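PDB 5K04: N-terminal acetyltransferase B complex subunit MDM20 from Candida albicans, which probably serves as the non-catalytic auxiliary subunit of the NatB N-terminal acetyltransferase complex, pairing with the subunit NAT3. Local coordinates for residues E443-T452 and S505-K514. Sequence-based numbering, arbitrary orientation.
Sequences ETLNYYLTTT and SISLNFTVAK
The N-cap of helix 506-521 is where this contact starts: S505 OG accepts from L508 N and donates to E443 OE1, 2.6 Å away, on the syn side of the carboxylate. E443 reaches the cap by a bend at chi2 (74°), and its OE1 is also hydrogen-bonded to the Y469 hydroxyl and OE2 to the N549 side-chain amide, leaving the acid little rotational freedom. Two residues on, in the helix's first turn, S507 OG donates to the carbonyl O of E443 at 2.9 Å, and a water bridges S507 OG to E443 OE2. Here two helices of the alpha-helical, TPR-like scaffold meet; next along helix 440-445, T444 OG1 hydrogen-bonds to N16 of the NAT3 chain. Past that helix, the N446 side chain enters beside the 506-521 helix, ND2 2.8 Å from T511 OG1, while its buried OD1 faces the F510 ring edge and has no hydrogen-bonding partner. F510 CZ packs against T450 CA at 3.7 Å. Two turns along the helix from S507, K514 reaches across to the L449-T452 type I turn, where NZ donates to T450 O at 2.6 Å from above the carbonyl plane and to T452 O at 3.0 Å in plane, on a lone pair, tying both carbonyls to one ammonium.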
ATOM      1  N   GLU A 443       4.200   2.943  -2.400  1.00 40.89           N
ATOM      2  CA  GLU A 443       3.035   3.495  -1.717  1.00 39.73           C
ATOM      3  C   GLU A 443       3.107   3.237  -0.216  1.00 36.97           C
ATOM      4  O   GLU A 443       2.640   4.065   0.576  1.00 26.22           O
ATOM      5  CB  GLU A 443       1.745   2.936  -2.332  1.00 37.02           C
ATOM      6  CG  GLU A 443       0.515   3.029  -1.442  1.00 30.92           C
ATOM      7  CD  GLU A 443      -0.053   4.432  -1.325  1.00 33.18           C
ATOM      8  OE1 GLU A 443       0.298   5.302  -2.153  1.00 26.53           O
ATOM      9  OE2 GLU A 443      -0.872   4.649  -0.407  1.00 29.66           O
ATOM     10  N   THR A 444       3.745   2.134   0.196  1.00 45.43           N
ATOM     11  CA  THR A 444       3.789   1.783   1.614  1.00 41.75           C
ATOM     12  C   THR A 444       5.071   2.215   2.322  1.00 35.52           C
ATOM     13  O   THR A 444       5.055   2.330   3.553  1.00 21.85           O
ATOM     14  CB  THR A 444       3.569   0.263   1.807  1.00 34.38           C
ATOM     15  OG1 THR A 444       4.576  -0.497   1.125  1.00 24.72           O
ATOM     16  CG2 THR A 444       2.204  -0.141   1.262  1.00 44.21           C
ATOM     17  N   LEU A 445       6.165   2.490   1.582  1.00 36.97           N
ATOM     18  CA  LEU A 445       7.493   2.711   2.176  1.00 35.43           C
ATOM     19  C   LEU A 445       8.123   4.065   1.849  1.00 34.84           C
ATOM     20  O   LEU A 445       9.154   4.417   2.437  1.00 26.63           O
ATOM     21  CB  LEU A 445       8.451   1.591   1.724  1.00 32.96           C
ATOM     22  CG  LEU A 445       7.990   0.211   2.222  1.00 35.85           C
ATOM     23  CD1 LEU A 445       8.861  -0.910   1.665  1.00 34.63           C
ATOM     24  CD2 LEU A 445       7.947   0.184   3.775  1.00 26.40           C
ATOM     25  N   ASN A 446       7.567   4.784   0.886  1.00 38.72           N
ATOM     26  CA  ASN A 446       7.861   6.153   0.489  1.00 49.74           C
ATOM     27  C   ASN A 446       8.351   7.060   1.609  1.00 39.06           C
ATOM     28  O   ASN A 446       9.320   7.809   1.461  1.00 32.47           O
ATOM     29  CB  ASN A 446       6.547   6.706  -0.042  1.00 64.95           C
ATOM     30  CG  ASN A 446       6.707   7.857  -0.880  1.00 68.89           C
ATOM     31  OD1 ASN A 446       7.699   8.562  -0.783  1.00 86.04           O
ATOM     32  ND2 ASN A 446       5.709   8.106  -1.720  1.00 69.87           N
ATOM     33  N   TYR A 447       7.581   7.047   2.698  1.00 41.38           N
ATOM     34  CA  TYR A 447       7.755   7.992   3.785  1.00 34.54           C
ATOM     35  C   TYR A 447       9.126   7.865   4.437  1.00 38.05           C
ATOM     36  O   TYR A 447       9.558   8.801   5.117  1.00 30.47           O
ATOM     37  CB  TYR A 447       6.648   7.773   4.803  1.00 32.00           C
ATOM     38  CG  TYR A 447       6.835   6.530   5.666  1.00 33.08           C
ATOM     39  CD1 TYR A 447       7.580   6.590   6.853  1.00 34.86           C
ATOM     40  CD2 TYR A 447       6.254   5.305   5.318  1.00 33.07           C
ATOM     41  CE1 TYR A 447       7.761   5.446   7.672  1.00 37.99           C
ATOM     42  CE2 TYR A 447       6.429   4.158   6.136  1.00 36.50           C
ATOM     43  CZ  TYR A 447       7.188   4.238   7.303  1.00 33.18           C
ATOM     44  OH  TYR A 447       7.354   3.127   8.094  1.00 28.89           O
ATOM     45  N   TYR A 448       9.812   6.723   4.248  1.00 33.21           N
ATOM     46  CA  TYR A 448      11.199   6.594   4.689  1.00 37.04           C
ATOM     47  C   TYR A 448      12.109   7.612   4.009  1.00 37.08           C
ATOM     48  O   TYR A 448      13.198   7.884   4.517  1.00 30.41           O
ATOM     49  CB  TYR A 448      11.731   5.169   4.426  1.00 40.14           C
ATOM     50  CG  TYR A 448      11.353   4.145   5.478  1.00 38.98           C
ATOM     51  CD1 TYR A 448      12.050   4.058   6.688  1.00 39.17           C
ATOM     52  CD2 TYR A 448      10.300   3.273   5.265  1.00 35.01           C
ATOM     53  CE1 TYR A 448      11.699   3.125   7.667  1.00 37.70           C
ATOM     54  CE2 TYR A 448       9.930   2.345   6.225  1.00 47.55           C
ATOM     55  CZ  TYR A 448      10.640   2.263   7.426  1.00 36.92           C
ATOM     56  OH  TYR A 448      10.265   1.340   8.361  1.00 27.01           O
ATOM     57  N   LEU A 449      11.685   8.173   2.876  1.00 45.84           N
ATOM     58  CA  LEU A 449      12.452   9.172   2.144  1.00 45.27           C
ATOM     59  C   LEU A 449      12.067  10.602   2.518  1.00 38.03           C
ATOM     60  O   LEU A 449      12.549  11.551   1.888  1.00 32.74           O
ATOM     61  CB  LEU A 449      12.270   8.956   0.645  1.00 45.55           C
ATOM     62  CG  LEU A 449      12.623   7.559   0.112  1.00 44.06           C
ATOM     63  CD1 LEU A 449      12.053   7.361  -1.292  1.00 34.54           C
ATOM     64  CD2 LEU A 449      14.153   7.348   0.107  1.00 36.73           C
ATOM     65  N   THR A 450      11.227  10.763   3.544  1.00 38.59           N
ATOM     66  CA  THR A 450      10.695  12.071   3.931  1.00 34.90           C
ATOM     67  C   THR A 450      11.785  13.142   4.029  1.00 40.64           C
ATOM     68  O   THR A 450      11.622  14.253   3.511  1.00 26.77           O
ATOM     69  CB  THR A 450       9.951  11.922   5.263  1.00 35.07           C
ATOM     70  OG1 THR A 450       8.820  11.045   5.095  1.00 25.73           O
ATOM     71  CG2 THR A 450       9.495  13.279   5.812  1.00 36.09           C
ATOM     72  N   THR A 451      12.908  12.825   4.682  1.00 43.11           N
ATOM     73  CA  THR A 451      13.957  13.799   4.986  1.00 33.52           C
ATOM     74  C   THR A 451      15.042  13.881   3.920  1.00 38.48           C
ATOM     75  O   THR A 451      15.992  14.654   4.083  1.00 29.72           O
ATOM     76  CB  THR A 451      14.623  13.465   6.331  1.00 37.68           C
ATOM     77  OG1 THR A 451      15.275  12.190   6.236  1.00 23.64           O
ATOM     78  CG2 THR A 451      13.587  13.417   7.455  1.00 37.07           C
ATOM     79  N   THR A 452      14.933  13.107   2.843  1.00 43.35           N
ATOM     80  CA  THR A 452      15.935  13.148   1.789  1.00 44.24           C
ATOM     81  C   THR A 452      16.069  14.559   1.220  1.00 42.12           C
ATOM     82  O   THR A 452      15.102  15.325   1.156  1.00 30.64           O
ATOM     83  CB  THR A 452      15.583  12.141   0.687  1.00 35.69           C
ATOM     84  OG1 THR A 452      14.227  12.334   0.268  1.00 24.72           O
ATOM     85  CG2 THR A 452      15.744  10.720   1.225  1.00 35.60           C
ATOM     86  N   SER A 505      -3.903   8.913  -1.885  1.00 39.54           N
ATOM     87  CA  SER A 505      -3.189   8.517  -0.691  1.00 37.25           C
ATOM     88  C   SER A 505      -2.226   9.622  -0.273  1.00 38.93           C
ATOM     89  O   SER A 505      -1.783  10.439  -1.087  1.00 29.40           O
ATOM     90  CB  SER A 505      -2.443   7.195  -0.904  1.00 29.93           C
ATOM     91  OG  SER A 505      -1.194   7.354  -1.562  1.00 20.89           O
ATOM     92  N   ILE A 506      -1.922   9.646   1.024  1.00 38.91           N
ATOM     93  CA  ILE A 506      -0.963  10.611   1.540  1.00 39.76           C
ATOM     94  C   ILE A 506       0.408  10.384   0.909  1.00 34.62           C
ATOM     95  O   ILE A 506       1.147  11.339   0.649  1.00 27.42           O
ATOM     96  CB  ILE A 506      -0.934  10.536   3.081  1.00 37.65           C
ATOM     97  CG1 ILE A 506       0.092  11.522   3.666  1.00 41.94           C
ATOM     98  CG2 ILE A 506      -0.651   9.112   3.563  1.00 35.76           C
ATOM     99  CD1 ILE A 506      -0.348  12.957   3.585  1.00 37.37           C
ATOM    100  N   SER A 507       0.732   9.131   0.574  1.00 40.33           N
ATOM    101  CA  SER A 507       2.024   8.840  -0.053  1.00 41.07           C
ATOM    102  C   SER A 507       2.101   9.384  -1.483  1.00 36.41           C
ATOM    103  O   SER A 507       3.183   9.778  -1.949  1.00 22.32           O
ATOM    104  CB  SER A 507       2.284   7.327  -0.028  1.00 31.55           C
ATOM    105  OG  SER A 507       2.287   6.837   1.310  1.00 20.25           O
ATOM    106  N   LEU A 508       0.972   9.384  -2.199  1.00 40.71           N
ATOM    107  CA  LEU A 508       0.913   9.954  -3.546  1.00 41.23           C
ATOM    108  C   LEU A 508       1.052  11.464  -3.499  1.00 36.32           C
ATOM    109  O   LEU A 508       1.789  12.064  -4.292  1.00 25.61           O
ATOM    110  CB  LEU A 508      -0.416   9.585  -4.220  1.00 35.02           C
ATOM    111  CG  LEU A 508      -0.883  10.511  -5.346  1.00 41.16           C
ATOM    112  CD1 LEU A 508       0.029  10.407  -6.572  1.00 41.10           C
ATOM    113  CD2 LEU A 508      -2.386  10.271  -5.723  1.00 37.27           C
ATOM    114  N   ASN A 509       0.316  12.096  -2.579  1.00 43.04           N
ATOM    115  CA  ASN A 509       0.354  13.549  -2.450  1.00 41.81           C
ATOM    116  C   ASN A 509       1.692  14.026  -1.893  1.00 41.26           C
ATOM    117  O   ASN A 509       2.209  15.065  -2.315  1.00 22.32           O
ATOM    118  CB  ASN A 509      -0.827  13.990  -1.597  1.00 32.12           C
ATOM    119  CG  ASN A 509      -2.144  13.921  -2.376  1.00 37.53           C
ATOM    120  OD1 ASN A 509      -2.263  14.529  -3.444  1.00 27.84           O
ATOM    121  ND2 ASN A 509      -3.114  13.163  -1.865  1.00 44.87           N
ATOM    122  N   PHE A 510       2.289  13.250  -0.985  1.00 41.43           N
ATOM    123  CA  PHE A 510       3.652  13.548  -0.560  1.00 43.10           C
ATOM    124  C   PHE A 510       4.620  13.485  -1.732  1.00 41.54           C
ATOM    125  O   PHE A 510       5.511  14.332  -1.856  1.00 26.12           O
ATOM    126  CB  PHE A 510       4.103  12.582   0.533  1.00 35.14           C
ATOM    127  CG  PHE A 510       5.460  12.893   1.034  1.00 35.41           C
ATOM    128  CD1 PHE A 510       5.681  14.060   1.736  1.00 38.15           C
ATOM    129  CD2 PHE A 510       6.517  12.059   0.763  1.00 40.13           C
ATOM    130  CE1 PHE A 510       6.930  14.378   2.173  1.00 42.15           C
ATOM    131  CE2 PHE A 510       7.773  12.374   1.196  1.00 44.64           C
ATOM    132  CZ  PHE A 510       7.986  13.536   1.899  1.00 42.62           C
ATOM    133  N   THR A 511       4.458  12.473  -2.596  1.00 45.77           N
ATOM    134  CA  THR A 511       5.289  12.351  -3.791  1.00 38.76           C
ATOM    135  C   THR A 511       5.187  13.601  -4.663  1.00 38.11           C
ATOM    136  O   THR A 511       6.207  14.120  -5.129  1.00 28.85           O
ATOM    137  CB  THR A 511       4.886  11.084  -4.568  1.00 31.09           C
ATOM    138  OG1 THR A 511       5.199   9.914  -3.798  1.00 21.77           O
ATOM    139  CG2 THR A 511       5.599  11.005  -5.888  1.00 31.92           C
ATOM    140  N   VAL A 512       3.963  14.118  -4.864  1.00 45.75           N
ATOM    141  CA  VAL A 512       3.775  15.338  -5.653  1.00 41.96           C
ATOM    142  C   VAL A 512       4.358  16.545  -4.924  1.00 39.02           C
ATOM    143  O   VAL A 512       5.067  17.361  -5.523  1.00 23.99           O
ATOM    144  CB  VAL A 512       2.281  15.546  -5.990  1.00 42.34           C
ATOM    145  CG1 VAL A 512       2.045  16.893  -6.689  1.00 34.32           C
ATOM    146  CG2 VAL A 512       1.733  14.401  -6.868  1.00 33.73           C
ATOM    147  N   ALA A 513       4.092  16.659  -3.613  1.00 42.18           N
ATOM    148  CA  ALA A 513       4.632  17.775  -2.831  1.00 38.66           C
ATOM    149  C   ALA A 513       6.155  17.804  -2.879  1.00 39.19           C
ATOM    150  O   ALA A 513       6.764  18.874  -3.005  1.00 27.17           O
ATOM    151  CB  ALA A 513       4.166  17.668  -1.380  1.00 31.64           C
ATOM    152  N   LYS A 514       6.778  16.623  -2.792  1.00 43.93           N
ATOM    153  CA  LYS A 514       8.232  16.510  -2.781  1.00 47.09           C
ATOM    154  C   LYS A 514       8.833  16.869  -4.138  1.00 41.97           C
ATOM    155  O   LYS A 514       9.882  17.516  -4.210  1.00 31.64           O
ATOM    156  CB  LYS A 514       8.613  15.089  -2.374  1.00 42.48           C
ATOM    157  CG  LYS A 514      10.055  14.926  -2.018  1.00 54.74           C
ATOM    158  CD  LYS A 514      10.333  15.374  -0.588  1.00 49.74           C
ATOM    159  CE  LYS A 514      11.758  14.974  -0.215  1.00 45.20           C
ATOM    160  NZ  LYS A 514      12.096  15.339   1.174  1.00 49.07           N
TER
HETATM  161  O   HOH W   1      -0.466   6.091   1.849  1.00 25.14           O